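Local coordinates for protein methylmalonyl-CoA carboxyltransferase 12S subunit (Propionibacterium freudenreichii, PDB 1ON3) that transfers the carboxyl group of methylmalonyl-CoA to the biotin of the 1.3S subunit, as the hexameric core of transcarboxylase, at residues N361-G372 / V400-Y411. Residues are numbered along the deposited sequence; the frame is centred on the assembly and turned at random.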
ATOM      1  N   ASN E 361     -13.559 -14.815   7.780  1.00 11.63           N
ATOM      2  CA  ASN E 361     -14.592 -14.468   6.810  1.00 12.08           C
ATOM      3  C   ASN E 361     -15.886 -15.265   6.800  1.00 14.10           C
ATOM      4  O   ASN E 361     -16.479 -15.477   5.740  1.00 13.28           O
ATOM      5  CB  ASN E 361     -13.948 -14.504   5.424  1.00  9.33           C
ATOM      6  CG  ASN E 361     -12.573 -13.864   5.419  1.00 10.37           C
ATOM      7  OD1 ASN E 361     -12.421 -12.702   5.795  1.00 12.37           O
ATOM      8  ND2 ASN E 361     -11.554 -14.623   5.004  1.00 13.19           N
ATOM      9  N   ILE E 362     -16.327 -15.687   7.982  1.00 13.18           N
ATOM     10  CA  ILE E 362     -17.561 -16.461   8.145  1.00 10.76           C
ATOM     11  C   ILE E 362     -18.680 -15.512   8.616  1.00 12.36           C
ATOM     12  O   ILE E 362     -18.589 -14.941   9.709  1.00 13.65           O
ATOM     13  CB  ILE E 362     -17.345 -17.562   9.213  1.00 10.09           C
ATOM     14  CG1 ILE E 362     -16.234 -18.508   8.746  1.00 13.95           C
ATOM     15  CG2 ILE E 362     -18.654 -18.312   9.503  1.00 10.86           C
ATOM     16  CD1 ILE E 362     -15.885 -19.588   9.739  1.00 13.96           C
ATOM     17  N   PRO E 363     -19.742 -15.324   7.804  1.00 12.31           N
ATOM     18  CA  PRO E 363     -20.838 -14.426   8.212  1.00  9.05           C
ATOM     19  C   PRO E 363     -21.434 -14.850   9.548  1.00 11.47           C
ATOM     20  O   PRO E 363     -21.405 -16.023   9.905  1.00 10.76           O
ATOM     21  CB  PRO E 363     -21.859 -14.566   7.081  1.00 11.08           C
ATOM     22  CG  PRO E 363     -21.006 -14.881   5.889  1.00 10.81           C
ATOM     23  CD  PRO E 363     -20.003 -15.887   6.468  1.00 11.65           C
ATOM     24  N   LEU E 364     -22.002 -13.878  10.252  1.00  9.61           N
ATOM     25  CA  LEU E 364     -22.596 -14.084  11.561  1.00  7.14           C
ATOM     26  C   LEU E 364     -24.100 -13.853  11.544  1.00  9.26           C
ATOM     27  O   LEU E 364     -24.574 -12.784  11.144  1.00 14.49           O
ATOM     28  CB  LEU E 364     -21.936 -13.132  12.572  1.00  9.35           C
ATOM     29  CG  LEU E 364     -20.519 -13.576  12.978  1.00  7.69           C
ATOM     30  CD1 LEU E 364     -19.707 -12.395  13.462  1.00  9.40           C
ATOM     31  CD2 LEU E 364     -20.614 -14.668  14.018  1.00  7.04           C
ATOM     32  N   VAL E 365     -24.834 -14.855  12.005  1.00 11.73           N
ATOM     33  CA  VAL E 365     -26.288 -14.801  12.059  1.00 13.89           C
ATOM     34  C   VAL E 365     -26.740 -14.883  13.512  1.00 11.08           C
ATOM     35  O   VAL E 365     -26.416 -15.837  14.224  1.00 12.88           O
ATOM     36  CB  VAL E 365     -26.913 -15.977  11.264  1.00 11.33           C
ATOM     37  CG1 VAL E 365     -28.442 -15.950  11.384  1.00 11.76           C
ATOM     38  CG2 VAL E 365     -26.491 -15.886   9.800  1.00 10.94           C
ATOM     39  N   GLN E 366     -27.473 -13.864  13.945  1.00 12.09           N
ATOM     40  CA  GLN E 366     -27.990 -13.791  15.313  1.00 11.38           C
ATOM     41  C   GLN E 366     -29.490 -14.073  15.380  1.00 12.77           C
ATOM     42  O   GLN E 366     -30.254 -13.602  14.528  1.00 11.74           O
ATOM     43  CB  GLN E 366     -27.760 -12.388  15.914  1.00 11.95           C
ATOM     44  CG  GLN E 366     -26.299 -12.017  16.215  1.00  8.85           C
ATOM     45  CD  GLN E 366     -25.433 -11.984  14.964  1.00 10.41           C
ATOM     46  OE1 GLN E 366     -24.455 -12.724  14.861  1.00 10.69           O
ATOM     47  NE2 GLN E 366     -25.792 -11.120  14.009  1.00  8.00           N
ATOM     48  N   LEU E 367     -29.895 -14.846  16.388  1.00 12.17           N
ATOM     49  CA  LEU E 367     -31.311 -15.138  16.641  1.00 14.19           C
ATOM     50  C   LEU E 367     -31.513 -14.578  18.053  1.00 13.40           C
ATOM     51  O   LEU E 367     -30.954 -15.091  19.025  1.00 11.26           O
ATOM     52  CB  LEU E 367     -31.582 -16.641  16.600  1.00 12.21           C
ATOM     53  CG  LEU E 367     -31.267 -17.310  15.262  1.00 13.72           C
ATOM     54  CD1 LEU E 367     -31.624 -18.801  15.367  1.00 17.33           C
ATOM     55  CD2 LEU E 367     -32.032 -16.632  14.122  1.00 12.35           C
ATOM     56  N   VAL E 368     -32.308 -13.517  18.149  1.00 13.63           N
ATOM     57  CA  VAL E 368     -32.501 -12.816  19.410  1.00 12.96           C
ATOM     58  C   VAL E 368     -33.794 -12.997  20.208  1.00 12.57           C
ATOM     59  O   VAL E 368     -34.899 -12.856  19.683  1.00 12.99           O
ATOM     60  CB  VAL E 368     -32.293 -11.290  19.193  1.00 12.96           C
ATOM     61  CG1 VAL E 368     -32.353 -10.547  20.530  1.00 11.93           C
ATOM     62  CG2 VAL E 368     -30.956 -11.030  18.506  1.00 17.02           C
ATOM     63  N   ASP E 369     -33.618 -13.297  21.491  1.00 12.43           N
ATOM     64  CA  ASP E 369     -34.703 -13.436  22.454  1.00 12.45           C
ATOM     65  C   ASP E 369     -33.995 -13.308  23.799  1.00 11.08           C
ATOM     66  O   ASP E 369     -33.749 -14.295  24.483  1.00 11.84           O
ATOM     67  CB  ASP E 369     -35.393 -14.796  22.344  1.00 16.65           C
ATOM     68  CG  ASP E 369     -36.704 -14.834  23.110  1.00 23.08           C
ATOM     69  OD1 ASP E 369     -36.959 -13.870  23.871  1.00 18.19           O
ATOM     70  OD2 ASP E 369     -37.473 -15.811  22.965  1.00 18.01           O
ATOM     71  N   VAL E 370     -33.652 -12.076  24.163  1.00 15.52           N
ATOM     72  CA  VAL E 370     -32.906 -11.808  25.390  1.00 14.14           C
ATOM     73  C   VAL E 370     -33.575 -10.705  26.218  1.00 10.76           C
ATOM     74  O   VAL E 370     -33.815  -9.600  25.732  1.00 15.36           O
ATOM     75  CB  VAL E 370     -31.424 -11.436  25.025  1.00  9.52           C
ATOM     76  CG1 VAL E 370     -31.385 -10.158  24.171  1.00  9.30           C
ATOM     77  CG2 VAL E 370     -30.574 -11.290  26.293  1.00 14.02           C
ATOM     78  N   PRO E 371     -33.871 -10.992  27.487  1.00 14.53           N
ATOM     79  CA  PRO E 371     -34.528 -10.024  28.380  1.00 12.89           C
ATOM     80  C   PRO E 371     -33.603  -9.063  29.117  1.00 14.41           C
ATOM     81  O   PRO E 371     -34.068  -8.134  29.784  1.00 15.85           O
ATOM     82  CB  PRO E 371     -35.281 -10.931  29.334  1.00 15.41           C
ATOM     83  CG  PRO E 371     -34.268 -12.005  29.573  1.00 13.12           C
ATOM     84  CD  PRO E 371     -33.686 -12.286  28.175  1.00 11.27           C
ATOM     85  N   GLY E 372     -32.301  -9.303  29.012  1.00 14.13           N
ATOM     86  CA  GLY E 372     -31.307  -8.460  29.658  1.00 15.77           C
ATOM     87  C   GLY E 372     -30.158  -9.319  30.159  1.00 18.89           C
ATOM     88  O   GLY E 372     -30.057 -10.500  29.792  1.00 14.76           O
ATOM     89  N   VAL E 400     -17.404  -8.952   8.680  1.00 11.16           N
ATOM     90  CA  VAL E 400     -18.067  -9.967   7.865  1.00 12.69           C
ATOM     91  C   VAL E 400     -19.549  -9.592   7.837  1.00 12.95           C
ATOM     92  O   VAL E 400     -19.993  -8.734   8.604  1.00 10.45           O
ATOM     93  CB  VAL E 400     -17.975 -11.395   8.486  1.00 11.19           C
ATOM     94  CG1 VAL E 400     -16.543 -11.932   8.409  1.00 10.05           C
ATOM     95  CG2 VAL E 400     -18.450 -11.369   9.945  1.00 15.16           C
ATOM     96  N   PRO E 401     -20.326 -10.211   6.936  1.00 11.98           N
ATOM     97  CA  PRO E 401     -21.759  -9.909   6.874  1.00 13.74           C
ATOM     98  C   PRO E 401     -22.344 -10.260   8.246  1.00 12.84           C
ATOM     99  O   PRO E 401     -21.989 -11.284   8.829  1.00  8.74           O
ATOM    100  CB  PRO E 401     -22.269 -10.859   5.784  1.00  7.88           C
ATOM    101  CG  PRO E 401     -21.096 -10.925   4.838  1.00  9.43           C
ATOM    102  CD  PRO E 401     -19.900 -11.027   5.784  1.00 11.58           C
ATOM    103  N   LYS E 402     -23.213  -9.397   8.765  1.00 13.38           N
ATOM    104  CA  LYS E 402     -23.859  -9.627  10.054  1.00 10.79           C
ATOM    105  C   LYS E 402     -25.363  -9.520   9.841  1.00  9.17           C
ATOM    106  O   LYS E 402     -25.864  -8.462   9.475  1.00  9.82           O
ATOM    107  CB  LYS E 402     -23.368  -8.592  11.074  1.00  8.19           C
ATOM    108  CG  LYS E 402     -21.899  -8.830  11.484  1.00 11.35           C
ATOM    109  CD  LYS E 402     -21.351  -7.739  12.412  1.00 16.50           C
ATOM    110  CE  LYS E 402     -21.139  -6.442  11.677  1.00 18.07           C
ATOM    111  NZ  LYS E 402     -20.619  -5.358  12.556  1.00 12.19           N
ATOM    112  N   ILE E 403     -26.073 -10.623  10.056  1.00 11.37           N
ATOM    113  CA  ILE E 403     -27.523 -10.666   9.857  1.00 11.08           C
ATOM    114  C   ILE E 403     -28.205 -11.042  11.162  1.00 12.16           C
ATOM    115  O   ILE E 403     -27.877 -12.061  11.780  1.00 12.60           O
ATOM    116  CB  ILE E 403     -27.904 -11.718   8.802  1.00 13.70           C
ATOM    117  CG1 ILE E 403     -27.060 -11.524   7.540  1.00 11.75           C
ATOM    118  CG2 ILE E 403     -29.403 -11.641   8.521  1.00 11.50           C
ATOM    119  CD1 ILE E 403     -27.312 -10.225   6.814  1.00 18.16           C
ATOM    120  N   THR E 404     -29.191 -10.243  11.554  1.00 10.51           N
ATOM    121  CA  THR E 404     -29.864 -10.457  12.816  1.00  8.29           C
ATOM    122  C   THR E 404     -31.387 -10.603  12.707  1.00 10.32           C
ATOM    123  O   THR E 404     -32.057  -9.795  12.076  1.00 13.18           O
ATOM    124  CB  THR E 404     -29.518  -9.289  13.770  1.00 11.32           C
ATOM    125  OG1 THR E 404     -28.110  -9.330  14.072  1.00 14.33           O
ATOM    126  CG2 THR E 404     -30.328  -9.361  15.054  1.00 12.08           C
ATOM    127  N   VAL E 405     -31.913 -11.639  13.338  1.00 12.40           N
ATOM    128  CA  VAL E 405     -33.344 -11.901  13.343  1.00 13.66           C
ATOM    129  C   VAL E 405     -33.820 -11.829  14.789  1.00 11.82           C
ATOM    130  O   VAL E 405     -33.340 -12.573  15.655  1.00 11.67           O
ATOM    131  CB  VAL E 405     -33.664 -13.305  12.755  1.00 13.27           C
ATOM    132  CG1 VAL E 405     -35.173 -13.552  12.765  1.00 14.10           C
ATOM    133  CG2 VAL E 405     -33.145 -13.398  11.311  1.00  8.99           C
ATOM    134  N   VAL E 406     -34.753 -10.918  15.058  1.00 12.94           N
ATOM    135  CA  VAL E 406     -35.278 -10.779  16.412  1.00 13.56           C
ATOM    136  C   VAL E 406     -36.535 -11.630  16.559  1.00 14.19           C
ATOM    137  O   VAL E 406     -37.568 -11.320  15.964  1.00 15.16           O
ATOM    138  CB  VAL E 406     -35.611  -9.306  16.741  1.00 13.56           C
ATOM    139  CG1 VAL E 406     -36.118  -9.205  18.175  1.00 12.41           C
ATOM    140  CG2 VAL E 406     -34.374  -8.441  16.543  1.00 14.81           C
ATOM    141  N   LEU E 407     -36.433 -12.692  17.360  1.00 13.85           N
ATOM    142  CA  LEU E 407     -37.536 -13.625  17.593  1.00 12.67           C
ATOM    143  C   LEU E 407     -38.537 -13.117  18.611  1.00 17.15           C
ATOM    144  O   LEU E 407     -39.747 -13.204  18.397  1.00 17.39           O
ATOM    145  CB  LEU E 407     -37.005 -14.980  18.088  1.00 11.40           C
ATOM    146  CG  LEU E 407     -35.879 -15.652  17.286  1.00 14.23           C
ATOM    147  CD1 LEU E 407     -35.548 -16.998  17.922  1.00 15.83           C
ATOM    148  CD2 LEU E 407     -36.291 -15.849  15.835  1.00 12.36           C
ATOM    149  N   ARG E 408     -38.044 -12.598  19.731  1.00 10.41           N
ATOM    150  CA  ARG E 408     -38.963 -12.129  20.756  1.00 15.58           C
ATOM    151  C   ARG E 408     -38.370 -10.994  21.587  1.00 14.65           C
ATOM    152  O   ARG E 408     -38.239  -9.875  21.091  1.00 16.50           O
ATOM    153  CB  ARG E 408     -39.373 -13.324  21.633  1.00 15.91           C
ATOM    154  CG  ARG E 408     -40.653 -13.129  22.426  1.00 18.29           C
ATOM    155  CD  ARG E 408     -41.231 -14.481  22.887  1.00 20.06           C
ATOM    156  NE  ARG E 408     -40.303 -15.250  23.722  1.00 17.98           N
ATOM    157  CZ  ARG E 408     -40.647 -16.323  24.430  1.00 23.16           C
ATOM    158  NH1 ARG E 408     -41.905 -16.762  24.400  1.00 17.88           N
ATOM    159  NH2 ARG E 408     -39.747 -16.943  25.189  1.00 14.20           N
ATOM    160  N   LYS E 409     -38.011 -11.267  22.840  1.00 15.59           N
ATOM    161  CA  LYS E 409     -37.450 -10.230  23.702  1.00 14.36           C
ATOM    162  C   LYS E 409     -36.124  -9.693  23.151  1.00 19.20           C
ATOM    163  O   LYS E 409     -35.289 -10.457  22.661  1.00 15.42           O
ATOM    164  CB  LYS E 409     -37.194 -10.772  25.111  1.00 20.52           C
ATOM    165  CG  LYS E 409     -38.420 -11.208  25.890  1.00 20.09           C
ATOM    166  CD  LYS E 409     -39.359 -10.038  26.160  1.00 24.35           C
ATOM    167  CE  LYS E 409     -40.443 -10.422  27.176  1.00 28.33           C
ATOM    168  NZ  LYS E 409     -41.189 -11.652  26.779  1.00 33.43           N
ATOM    169  N   ALA E 410     -35.933  -8.381  23.249  1.00 15.35           N
ATOM    170  CA  ALA E 410     -34.695  -7.731  22.799  1.00 14.42           C
ATOM    171  C   ALA E 410     -34.610  -6.455  23.630  1.00 11.11           C
ATOM    172  O   ALA E 410     -34.881  -5.358  23.153  1.00 14.75           O
ATOM    173  CB  ALA E 410     -34.783  -7.410  21.319  1.00 15.69           C
ATOM    174  N   TYR E 411     -34.215  -6.616  24.887  1.00 16.49           N
ATOM    175  CA  TYR E 411     -34.169  -5.501  25.823  1.00 15.01           C
ATOM    176  C   TYR E 411     -32.825  -4.831  26.098  1.00 15.68           C
ATOM    177  O   TYR E 411     -31.824  -5.500  26.343  1.00 15.95           O
ATOM    178  CB  TYR E 411     -34.738  -5.956  27.167  1.00 19.07           C
ATOM    179  CG  TYR E 411     -36.235  -6.221  27.203  1.00 22.42           C
ATOM    180  CD1 TYR E 411     -37.015  -6.156  26.047  1.00 25.14           C
ATOM    181  CD2 TYR E 411     -36.869  -6.515  28.410  1.00 27.73           C
ATOM    182  CE1 TYR E 411     -38.398  -6.376  26.095  1.00 26.82           C
ATOM    183  CE2 TYR E 411     -38.240  -6.735  28.472  1.00 30.24           C
ATOM    184  CZ  TYR E 411     -39.000  -6.660  27.311  1.00 30.69           C
ATOM    185  OH  TYR E 411     -40.363  -6.835  27.383  1.00 29.70           O
TER
HETATM  186  O   HOH W   1     -37.856 -14.769  26.177  1.00 16.82           O
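Leu364 to Val368 pair in parallel register with Lys402 to Val406, neighbouring strands of the crotonase-type core in the C-terminal carboxyltransferase half; the 27 residues between the segments are largely helical, making a right-handed beta-alpha-beta crossover. The ladder keeps a regular register up to Val368, whose O takes both Leu407 N (2.8 Å) and Arg408 N (3.2 Å) at a beta bulge; pairing resumes two residues out of step at Val370 and Ala410. Beyond it the chain reaches the substrate site, the Tyr411 side chain about 7 Å from bound methylmalonyl-CoA.

Gln366 lies on the same face as Thr404. Gln366 CB is 3.6 Å from Thr404 OG1, CG and CD both pass that oxygen, CD also nearing Ile403 O, and the bend at chi2 (62°) folds the amide back so that Gln366 NE2 donates to Thr404 OG1 at 2.9 Å, within the amide plane. Gln366 OE1 accepts from Tyr395 OH, while Thr404 OG1 also bonds Cys419 O.

At the bulge Asp369 extends its carboxylate across Arg408, the two planes 79° apart. Asp369 OD2 receives Arg408 NE at 3.0 Å in a salt bridge and also bonds Tyr290 OH; Arg408 NH1 is held by Pro283 O. An asparagine here would probably weaken the hold on Arg408, costing its guanidinium this charged mate. Asp369 OD1 meets Lys409 N at 3.0 Å from above the carboxylate plane and accepts from a water at 2.6 Å.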